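Bd3459 (PDB 5CEC) probably cleaves peptidoglycan peptides as a predatory endopeptidase of the S13 (D-Ala-D-Ala carboxypeptidase) family, and is bound by the ankyrin-repeat immunity protein Bd3460. Local coordinates at residues A[243-248]-A[419-424]; A[258-263]-A[267-272]. The protein carries 1 engineered substitution. All blocks are in the same frame, centred on the assembly; numbering follows the deposited sequence.

How the contacts relate
Helix 72-84, well before either contact in the chain, later serves as common ground, since side chains from both contacts rest on it. The chain then passes through helices 240-250, 253-262 and 265-277 in succession. Contact 2 joins the last two across only three intervening residues. Contact 1 starts on the first of them and closes 170 residues later, when 419-424, beyond helix 394-411, returns to segment 243-248. Contact 2 is therefore nested within the loop closed by contact 1. Their centres lie about 24 Å apart, yet L244 CD2 and L259 CD1 approach to 3.7 Å, linking the two through the packing of helices 240-250 and 253-262.

Contact 1 (A[243-248]-A[419-424]); sequences ILKRMN and IKYTEQ. With SO4 (sulfate ion), chain D.
The phenol ring of Y421 is met obliquely at its hydroxyl end by K245: NZ lies 3.0 Å from OH and 3.5 Å from CZ, the two side chains coming from opposite directions. NZ donates to the Y421 oxygen. The carboxamide of Q424 presents its oxygen to the flank of the same lysine, OE1 standing 3.5 Å from K245 CD, with the two side chains crossing at about a right angle; this is a van der Waals approach to the aliphatic stem, while NE2 is hydrogen-bonded to D330 OD1. The third flat group, the guanidinium of R246, holds a sulfate, probably from the crystallisation liquor, at its edge, with the sulfur in its plane. NH1 reaches O2 at 3.0 Å with an almost straight bond (178°), and NH2 reaches O3 at 2.9 Å, a two-pronged grip, while NE forms a salt bridge with E152.

One bend, at chi2 (79°), separates the CB end of K245 from an extended outer chain that carries the ammonium away from the helix. There NZ also pairs with the carboxylate of D338 and donates to the carbonyls of S329 and M332, so this buried charge is well compensated and probably kept protonated. Y421 OH has further partners: the backbone N of Q424 at 3.2 Å (149° at the hydrogen) and D338 OD1. These bonds fix the end of the ring, and D338, bonded to both lysine and phenol, probably helps to position them.

Helix 240-250 packs against both helix 72-84, where L244 and M247 touch T77, and helix 253-262, where I243 and M247 meet I255. N248 touches K73 and K357, probably the SxxK and KTG-type lysines, while I419 bonds through its backbone to G352 and lays its side chain on strand 354-361.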
ATOM      1  N   ILE A 243       9.871   7.180   5.987  1.00 13.51           N
ATOM      2  CA  ILE A 243       9.084   7.676   4.845  1.00 13.71           C
ATOM      3  C   ILE A 243       8.848   6.545   3.837  1.00 12.61           C
ATOM      4  O   ILE A 243       7.732   6.346   3.325  1.00 13.66           O
ATOM      5  CB  ILE A 243       9.773   8.894   4.185  1.00 14.32           C
ATOM      6  CG1 ILE A 243       9.802  10.061   5.186  1.00 16.43           C
ATOM      7  CG2 ILE A 243       9.068   9.269   2.855  1.00 14.76           C
ATOM      8  CD1 ILE A 243      10.687  11.196   4.724  1.00 17.56           C
ATOM      9  N   LEU A 244       9.915   5.805   3.556  1.00 13.81           N
ATOM     10  CA  LEU A 244       9.835   4.651   2.651  1.00 13.38           C
ATOM     11  C   LEU A 244       8.925   3.548   3.190  1.00 13.51           C
ATOM     12  O   LEU A 244       8.099   2.997   2.463  1.00 14.23           O
ATOM     13  CB  LEU A 244      11.230   4.089   2.350  1.00 13.91           C
ATOM     14  CG  LEU A 244      12.133   5.037   1.571  1.00 14.32           C
ATOM     15  CD1 LEU A 244      13.558   4.545   1.624  1.00 16.11           C
ATOM     16  CD2 LEU A 244      11.717   5.224   0.128  1.00 15.08           C
ATOM     17  N   LYS A 245       9.050   3.267   4.492  1.00 13.30           N
ATOM     18  CA  LYS A 245       8.169   2.282   5.130  1.00 13.73           C
ATOM     19  C   LYS A 245       6.699   2.683   4.955  1.00 13.18           C
ATOM     20  O   LYS A 245       5.862   1.844   4.584  1.00 14.11           O
ATOM     21  CB  LYS A 245       8.496   2.143   6.617  1.00 15.17           C
ATOM     22  CG  LYS A 245       7.713   1.080   7.357  1.00 15.52           C
ATOM     23  CD  LYS A 245       8.230  -0.312   7.140  1.00 14.82           C
ATOM     24  CE  LYS A 245       7.302  -1.337   7.783  1.00 16.09           C
ATOM     25  NZ  LYS A 245       7.810  -2.733   7.717  1.00 15.43           N
ATOM     26  N   ARG A 246       6.387   3.952   5.236  1.00 13.23           N
ATOM     27  CA  ARG A 246       5.001   4.426   5.059  1.00 13.66           C
ATOM     28  C   ARG A 246       4.572   4.237   3.593  1.00 12.97           C
ATOM     29  O   ARG A 246       3.493   3.703   3.310  1.00 13.66           O
ATOM     30  CB  ARG A 246       4.886   5.871   5.469  1.00 13.84           C
ATOM     31  CG  ARG A 246       3.490   6.443   5.390  1.00 14.56           C
ATOM     32  CD  ARG A 246       2.495   5.714   6.273  1.00 16.09           C
ATOM     33  NE  ARG A 246       1.292   6.511   6.490  1.00 17.51           N
ATOM     34  CZ  ARG A 246       0.155   6.036   6.983  1.00 18.64           C
ATOM     35  NH1 ARG A 246      -0.040   4.735   7.199  1.00 18.29           N
ATOM     36  NH2 ARG A 246      -0.816   6.886   7.214  1.00 18.23           N
ATOM     37  N   MET A 247       5.448   4.656   2.669  1.00 12.82           N
ATOM     38  CA  MET A 247       5.130   4.542   1.235  1.00 13.09           C
ATOM     39  C   MET A 247       4.831   3.105   0.837  1.00 12.33           C
ATOM     40  O   MET A 247       3.870   2.837   0.100  1.00 13.48           O
ATOM     41  CB  MET A 247       6.303   5.072   0.435  1.00 14.18           C
ATOM     42  CG  MET A 247       6.128   4.918  -1.061  1.00 14.10           C
ATOM     43  SD  MET A 247       7.595   5.427  -2.004  1.00 15.12           S
ATOM     44  CE  MET A 247       8.709   4.098  -1.671  1.00 14.55           C
ATOM     45  N   ASN A 248       5.698   2.191   1.258  1.00 12.22           N
ATOM     46  CA  ASN A 248       5.592   0.798   0.852  1.00 12.70           C
ATOM     47  C   ASN A 248       4.542   0.012   1.645  1.00 13.34           C
ATOM     48  O   ASN A 248       4.136  -1.063   1.213  1.00 14.67           O
ATOM     49  CB  ASN A 248       6.957   0.123   0.880  1.00 13.46           C
ATOM     50  CG  ASN A 248       7.851   0.617  -0.220  1.00 13.43           C
ATOM     51  OD1 ASN A 248       7.364   0.917  -1.324  1.00 13.82           O
ATOM     52  ND2 ASN A 248       9.149   0.735   0.066  1.00 14.45           N
ATOM     53  N   ILE A 419      10.699 -13.787  10.766  1.00 23.31           N
ATOM     54  CA  ILE A 419      11.743 -12.766  10.851  1.00 23.29           C
ATOM     55  C   ILE A 419      11.675 -12.044  12.186  1.00 25.25           C
ATOM     56  O   ILE A 419      10.670 -12.107  12.893  1.00 27.29           O
ATOM     57  CB  ILE A 419      11.718 -11.768   9.674  1.00 23.63           C
ATOM     58  CG1 ILE A 419      10.451 -10.919   9.658  1.00 22.77           C
ATOM     59  CG2 ILE A 419      11.868 -12.527   8.373  1.00 24.33           C
ATOM     60  CD1 ILE A 419      10.500  -9.783   8.654  1.00 23.74           C
ATOM     61  N   LYS A 420      12.770 -11.388  12.525  1.00 25.39           N
ATOM     62  CA  LYS A 420      12.830 -10.565  13.727  1.00 29.67           C
ATOM     63  C   LYS A 420      12.244  -9.218  13.329  1.00 27.46           C
ATOM     64  O   LYS A 420      12.854  -8.467  12.578  1.00 30.30           O
ATOM     65  CB  LYS A 420      14.277 -10.419  14.237  1.00 33.07           C
ATOM     66  CG  LYS A 420      14.428  -9.501  15.441  1.00 38.15           C
ATOM     67  CD  LYS A 420      15.885  -9.110  15.670  1.00 44.68           C
ATOM     68  CE  LYS A 420      15.991  -7.918  16.612  1.00 50.16           C
ATOM     69  NZ  LYS A 420      17.408  -7.543  16.875  1.00 54.37           N
ATOM     70  N   TYR A 421      11.041  -8.936  13.802  1.00 26.44           N
ATOM     71  CA  TYR A 421      10.313  -7.751  13.376  1.00 24.21           C
ATOM     72  C   TYR A 421       9.227  -7.417  14.389  1.00 24.54           C
ATOM     73  O   TYR A 421       8.448  -8.294  14.758  1.00 28.91           O
ATOM     74  CB  TYR A 421       9.658  -7.941  11.991  1.00 23.40           C
ATOM     75  CG  TYR A 421       8.929  -6.679  11.555  1.00 22.14           C
ATOM     76  CD1 TYR A 421       9.632  -5.533  11.280  1.00 20.52           C
ATOM     77  CD2 TYR A 421       7.532  -6.624  11.492  1.00 19.05           C
ATOM     78  CE1 TYR A 421       8.986  -4.354  10.928  1.00 19.48           C
ATOM     79  CE2 TYR A 421       6.870  -5.443  11.146  1.00 18.70           C
ATOM     80  CZ  TYR A 421       7.607  -4.309  10.880  1.00 17.86           C
ATOM     81  OH  TYR A 421       7.031  -3.127  10.546  1.00 17.69           O
ATOM     82  N   THR A 422       9.146  -6.143  14.757  1.00 25.86           N
ATOM     83  CA  THR A 422       8.054  -5.611  15.556  1.00 27.53           C
ATOM     84  C   THR A 422       7.398  -4.525  14.696  1.00 24.43           C
ATOM     85  O   THR A 422       8.086  -3.668  14.143  1.00 23.64           O
ATOM     86  CB  THR A 422       8.575  -5.048  16.888  1.00 30.82           C
ATOM     87  OG1 THR A 422       9.218  -6.096  17.618  1.00 37.26           O
ATOM     88  CG2 THR A 422       7.416  -4.510  17.717  1.00 33.68           C
ATOM     89  N   GLU A 423       6.068  -4.583  14.579  1.00 24.08           N
ATOM     90  CA  GLU A 423       5.313  -3.629  13.763  1.00 20.71           C
ATOM     91  C   GLU A 423       5.694  -2.199  14.086  1.00 22.36           C
ATOM     92  O   GLU A 423       5.599  -1.750  15.246  1.00 24.73           O
ATOM     93  CB  GLU A 423       3.818  -3.806  13.965  1.00 21.97           C
ATOM     94  CG  GLU A 423       2.941  -2.952  13.057  1.00 21.70           C
ATOM     95  CD  GLU A 423       1.479  -3.251  13.243  1.00 24.23           C
ATOM     96  OE1 GLU A 423       1.112  -3.700  14.335  1.00 27.89           O
ATOM     97  OE2 GLU A 423       0.705  -3.025  12.319  1.00 25.06           O
ATOM     98  N   GLN A 424       6.043  -1.466  13.034  1.00 21.90           N
ATOM     99  CA  GLN A 424       6.465  -0.075  13.148  1.00 20.55           C
ATOM    100  C   GLN A 424       5.255   0.856  12.969  1.00 19.46           C
ATOM    101  O   GLN A 424       4.216   0.450  12.429  1.00 23.20           O
ATOM    102  CB  GLN A 424       7.560   0.195  12.118  1.00 22.36           C
ATOM    103  CG  GLN A 424       8.803  -0.676  12.368  1.00 24.36           C
ATOM    104  CD  GLN A 424       9.883  -0.503  11.325  1.00 25.76           C
ATOM    105  OE1 GLN A 424       9.688   0.183  10.338  1.00 29.80           O
ATOM    106  NE2 GLN A 424      11.029  -1.140  11.534  1.00 26.88           N
TER
HETATM  107  S   SO4 D 502      -3.650   4.785   8.513  1.00 34.19           S
HETATM  108  O1  SO4 D 502      -4.683   4.291   9.453  1.00 38.82           O
HETATM  109  O2  SO4 D 502      -2.637   3.728   8.269  1.00 32.44           O
HETATM  110  O3  SO4 D 502      -3.013   6.042   8.972  1.00 34.16           O
HETATM  111  O4  SO4 D 502      -4.312   5.017   7.198  1.00 41.32           O

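Contact 2 (A[258-263]-A[267-272]); sequences NLYWNL and EAFNAY
F269 and Y260 carry most of this contact, and F269 can be followed outward from its backbone. Its CB sits 3.8 Å from Y260 CE2 and 4.0 Å from Y260 OH, so the outer end of the tyrosine rests against the first carbon of the phenylalanine. CG still feels CE2, at 3.9 Å. With CG anti to the backbone N (chi1 176°), the ring then leads away from the tyrosine: it stacks on F286 and makes an edge-to-face pair with W79. The two rings of the contact meet obliquely, centroids 5.9 Å apart and planes at 37°, and the side chains cross at about a right angle. Y260 OH is hydrogen-bonded to T266 OG1, which ties the tip of the tyrosine to the start of the next helix. Closer to the turn, A268 CB packs 3.4 Å from L263 O, a carbonyl whose hydrogen bond comes from R83 NH1. No hydrogen bond crosses between the segments. Two consecutive helices, 253-262 and 265-277, joined by a tight turn and set at a steep angle, lean together on helix 72-84, part of the helical region of a fold of the beta-lactamase/penicillin-binding type.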
ATOM      1  N   ASN A 258       7.024  11.834  -5.933  1.00 13.99           N
ATOM      2  CA  ASN A 258       7.820  12.955  -5.523  1.00 14.90           C
ATOM      3  C   ASN A 258       9.274  12.599  -5.250  1.00 14.83           C
ATOM      4  O   ASN A 258      10.138  13.396  -5.544  1.00 15.46           O
ATOM      5  CB  ASN A 258       7.167  13.717  -4.361  1.00 15.47           C
ATOM      6  CG  ASN A 258       6.111  14.675  -4.868  1.00 16.18           C
ATOM      7  OD1 ASN A 258       6.451  15.747  -5.363  1.00 16.84           O
ATOM      8  ND2 ASN A 258       4.848  14.247  -4.854  1.00 16.04           N
ATOM      9  N   LEU A 259       9.525  11.417  -4.689  1.00 14.02           N
ATOM     10  CA  LEU A 259      10.908  10.981  -4.540  1.00 15.20           C
ATOM     11  C   LEU A 259      11.571  10.903  -5.922  1.00 15.12           C
ATOM     12  O   LEU A 259      12.692  11.351  -6.093  1.00 16.51           O
ATOM     13  CB  LEU A 259      11.007   9.641  -3.836  1.00 15.41           C
ATOM     14  CG  LEU A 259      10.824   9.660  -2.321  1.00 15.56           C
ATOM     15  CD1 LEU A 259      10.668   8.270  -1.790  1.00 16.50           C
ATOM     16  CD2 LEU A 259      11.969  10.393  -1.614  1.00 16.66           C
ATOM     17  N   TYR A 260      10.881  10.298  -6.895  1.00 14.64           N
ATOM     18  CA  TYR A 260      11.434  10.109  -8.243  1.00 16.01           C
ATOM     19  C   TYR A 260      11.723  11.439  -8.895  1.00 15.50           C
ATOM     20  O   TYR A 260      12.797  11.627  -9.491  1.00 18.05           O
ATOM     21  CB  TYR A 260      10.442   9.283  -9.020  1.00 16.17           C
ATOM     22  CG  TYR A 260      10.758   8.885 -10.419  1.00 16.90           C
ATOM     23  CD1 TYR A 260      10.354   9.672 -11.493  1.00 17.61           C
ATOM     24  CD2 TYR A 260      11.390   7.685 -10.690  1.00 17.13           C
ATOM     25  CE1 TYR A 260      10.567   9.271 -12.797  1.00 18.47           C
ATOM     26  CE2 TYR A 260      11.635   7.284 -12.004  1.00 18.75           C
ATOM     27  CZ  TYR A 260      11.224   8.073 -13.044  1.00 18.01           C
ATOM     28  OH  TYR A 260      11.445   7.623 -14.312  1.00 20.89           O
ATOM     29  N   TRP A 261      10.817  12.404  -8.771  1.00 15.41           N
ATOM     30  CA  TRP A 261      11.070  13.727  -9.321  1.00 16.53           C
ATOM     31  C   TRP A 261      12.178  14.456  -8.578  1.00 17.24           C
ATOM     32  O   TRP A 261      13.046  15.085  -9.195  1.00 18.99           O
ATOM     33  CB  TRP A 261       9.801  14.570  -9.313  1.00 17.26           C
ATOM     34  CG  TRP A 261       8.708  14.028 -10.164  1.00 18.28           C
ATOM     35  CD1 TRP A 261       8.818  13.330 -11.337  1.00 19.87           C
ATOM     36  CD2 TRP A 261       7.305  14.139  -9.903  1.00 18.35           C
ATOM     37  NE1 TRP A 261       7.567  13.028 -11.832  1.00 20.77           N
ATOM     38  CE2 TRP A 261       6.627  13.482 -10.947  1.00 19.17           C
ATOM     39  CE3 TRP A 261       6.548  14.717  -8.877  1.00 19.00           C
ATOM     40  CZ2 TRP A 261       5.238  13.414 -10.998  1.00 20.02           C
ATOM     41  CZ3 TRP A 261       5.155  14.607  -8.926  1.00 19.80           C
ATOM     42  CH2 TRP A 261       4.530  13.976  -9.983  1.00 19.99           C
ATOM     43  N   ASN A 262      12.186  14.344  -7.255  1.00 17.24           N
ATOM     44  CA  ASN A 262      13.252  14.953  -6.455  1.00 17.33           C
ATOM     45  C   ASN A 262      14.644  14.512  -6.895  1.00 17.46           C
ATOM     46  O   ASN A 262      15.557  15.308  -6.846  1.00 19.05           O
ATOM     47  CB  ASN A 262      13.130  14.586  -4.967  1.00 16.85           C
ATOM     48  CG  ASN A 262      12.025  15.321  -4.231  1.00 16.93           C
ATOM     49  OD1 ASN A 262      11.335  16.194  -4.777  1.00 17.95           O
ATOM     50  ND2 ASN A 262      11.884  14.974  -2.967  1.00 18.11           N
ATOM     51  N   LEU A 263      14.791  13.239  -7.221  1.00 17.21           N
ATOM     52  CA  LEU A 263      16.072  12.671  -7.584  1.00 17.99           C
ATOM     53  C   LEU A 263      16.451  12.924  -9.057  1.00 18.33           C
ATOM     54  O   LEU A 263      17.542  12.537  -9.484  1.00 20.23           O
ATOM     55  CB  LEU A 263      16.096  11.187  -7.240  1.00 17.74           C
ATOM     56  CG  LEU A 263      15.899  10.856  -5.757  1.00 18.95           C
ATOM     57  CD1 LEU A 263      15.705   9.367  -5.512  1.00 20.03           C
ATOM     58  CD2 LEU A 263      17.104  11.319  -4.955  1.00 21.29           C
ATOM     59  N   GLU A 267      15.184  11.091 -16.793  1.00 21.71           N
ATOM     60  CA  GLU A 267      16.549  11.158 -17.318  1.00 23.07           C
ATOM     61  C   GLU A 267      17.552  10.730 -16.267  1.00 22.69           C
ATOM     62  O   GLU A 267      18.495  10.006 -16.573  1.00 23.24           O
ATOM     63  CB  GLU A 267      16.863  12.560 -17.831  1.00 27.68           C
ATOM     64  CG  GLU A 267      16.096  12.896 -19.099  1.00 33.22           C
ATOM     65  CD  GLU A 267      16.525  14.213 -19.739  1.00 41.21           C
ATOM     66  OE1 GLU A 267      17.492  14.859 -19.270  1.00 45.91           O
ATOM     67  OE2 GLU A 267      15.893  14.597 -20.745  1.00 49.75           O
ATOM     68  N   ALA A 268      17.359  11.162 -15.027  1.00 21.08           N
ATOM     69  CA  ALA A 268      18.282  10.811 -13.950  1.00 19.13           C
ATOM     70  C   ALA A 268      18.169   9.337 -13.557  1.00 19.44           C
ATOM     71  O   ALA A 268      19.174   8.672 -13.286  1.00 20.86           O
ATOM     72  CB  ALA A 268      18.055  11.703 -12.743  1.00 19.80           C
ATOM     73  N   PHE A 269      16.952   8.821 -13.535  1.00 18.52           N
ATOM     74  CA  PHE A 269      16.751   7.418 -13.242  1.00 18.32           C
ATOM     75  C   PHE A 269      17.448   6.516 -14.271  1.00 19.91           C
ATOM     76  O   PHE A 269      18.124   5.520 -13.922  1.00 19.42           O
ATOM     77  CB  PHE A 269      15.264   7.047 -13.216  1.00 19.00           C
ATOM     78  CG  PHE A 269      15.049   5.596 -13.000  1.00 20.46           C
ATOM     79  CD1 PHE A 269      15.275   5.038 -11.744  1.00 22.43           C
ATOM     80  CD2 PHE A 269      14.762   4.760 -14.074  1.00 20.02           C
ATOM     81  CE1 PHE A 269      15.144   3.670 -11.543  1.00 24.21           C
ATOM     82  CE2 PHE A 269      14.625   3.405 -13.882  1.00 21.46           C
ATOM     83  CZ  PHE A 269      14.831   2.850 -12.625  1.00 24.15           C
ATOM     84  N   ASN A 270      17.260   6.836 -15.545  1.00 19.87           N
ATOM     85  CA  ASN A 270      17.917   6.043 -16.591  1.00 20.84           C
ATOM     86  C   ASN A 270      19.425   6.009 -16.401  1.00 20.52           C
ATOM     87  O   ASN A 270      20.053   4.945 -16.552  1.00 22.30           O
ATOM     88  CB  ASN A 270      17.562   6.557 -17.984  1.00 22.25           C
ATOM     89  CG  ASN A 270      16.128   6.271 -18.356  1.00 24.81           C
ATOM     90  OD1 ASN A 270      15.457   5.470 -17.719  1.00 26.94           O
ATOM     91  ND2 ASN A 270      15.648   6.942 -19.390  1.00 29.22           N
ATOM     92  N   ALA A 271      20.023   7.147 -16.069  1.00 20.00           N
ATOM     93  CA  ALA A 271      21.484   7.183 -15.833  1.00 20.08           C
ATOM     94  C   ALA A 271      21.878   6.364 -14.593  1.00 19.90           C
ATOM     95  O   ALA A 271      22.865   5.634 -14.606  1.00 21.98           O
ATOM     96  CB  ALA A 271      21.958   8.628 -15.701  1.00 21.46           C
ATOM     97  N   TYR A 272      21.086   6.509 -13.530  1.00 19.62           N
ATOM     98  CA  TYR A 272      21.346   5.769 -12.303  1.00 20.34           C
ATOM     99  C   TYR A 272      21.341   4.262 -12.535  1.00 20.56           C
ATOM    100  O   TYR A 272      22.262   3.555 -12.134  1.00 20.86           O
ATOM    101  CB  TYR A 272      20.316   6.108 -11.204  1.00 20.33           C
ATOM    102  CG  TYR A 272      20.322   5.124 -10.054  1.00 19.66           C
ATOM    103  CD1 TYR A 272      21.316   5.145  -9.086  1.00 19.95           C
ATOM    104  CD2 TYR A 272      19.340   4.133  -9.931  1.00 19.82           C
ATOM    105  CE1 TYR A 272      21.348   4.202  -8.061  1.00 20.30           C
ATOM    106  CE2 TYR A 272      19.382   3.198  -8.910  1.00 19.58           C
ATOM    107  CZ  TYR A 272      20.376   3.230  -7.972  1.00 19.14           C
ATOM    108  OH  TYR A 272      20.378   2.308  -6.962  1.00 21.23           O
TER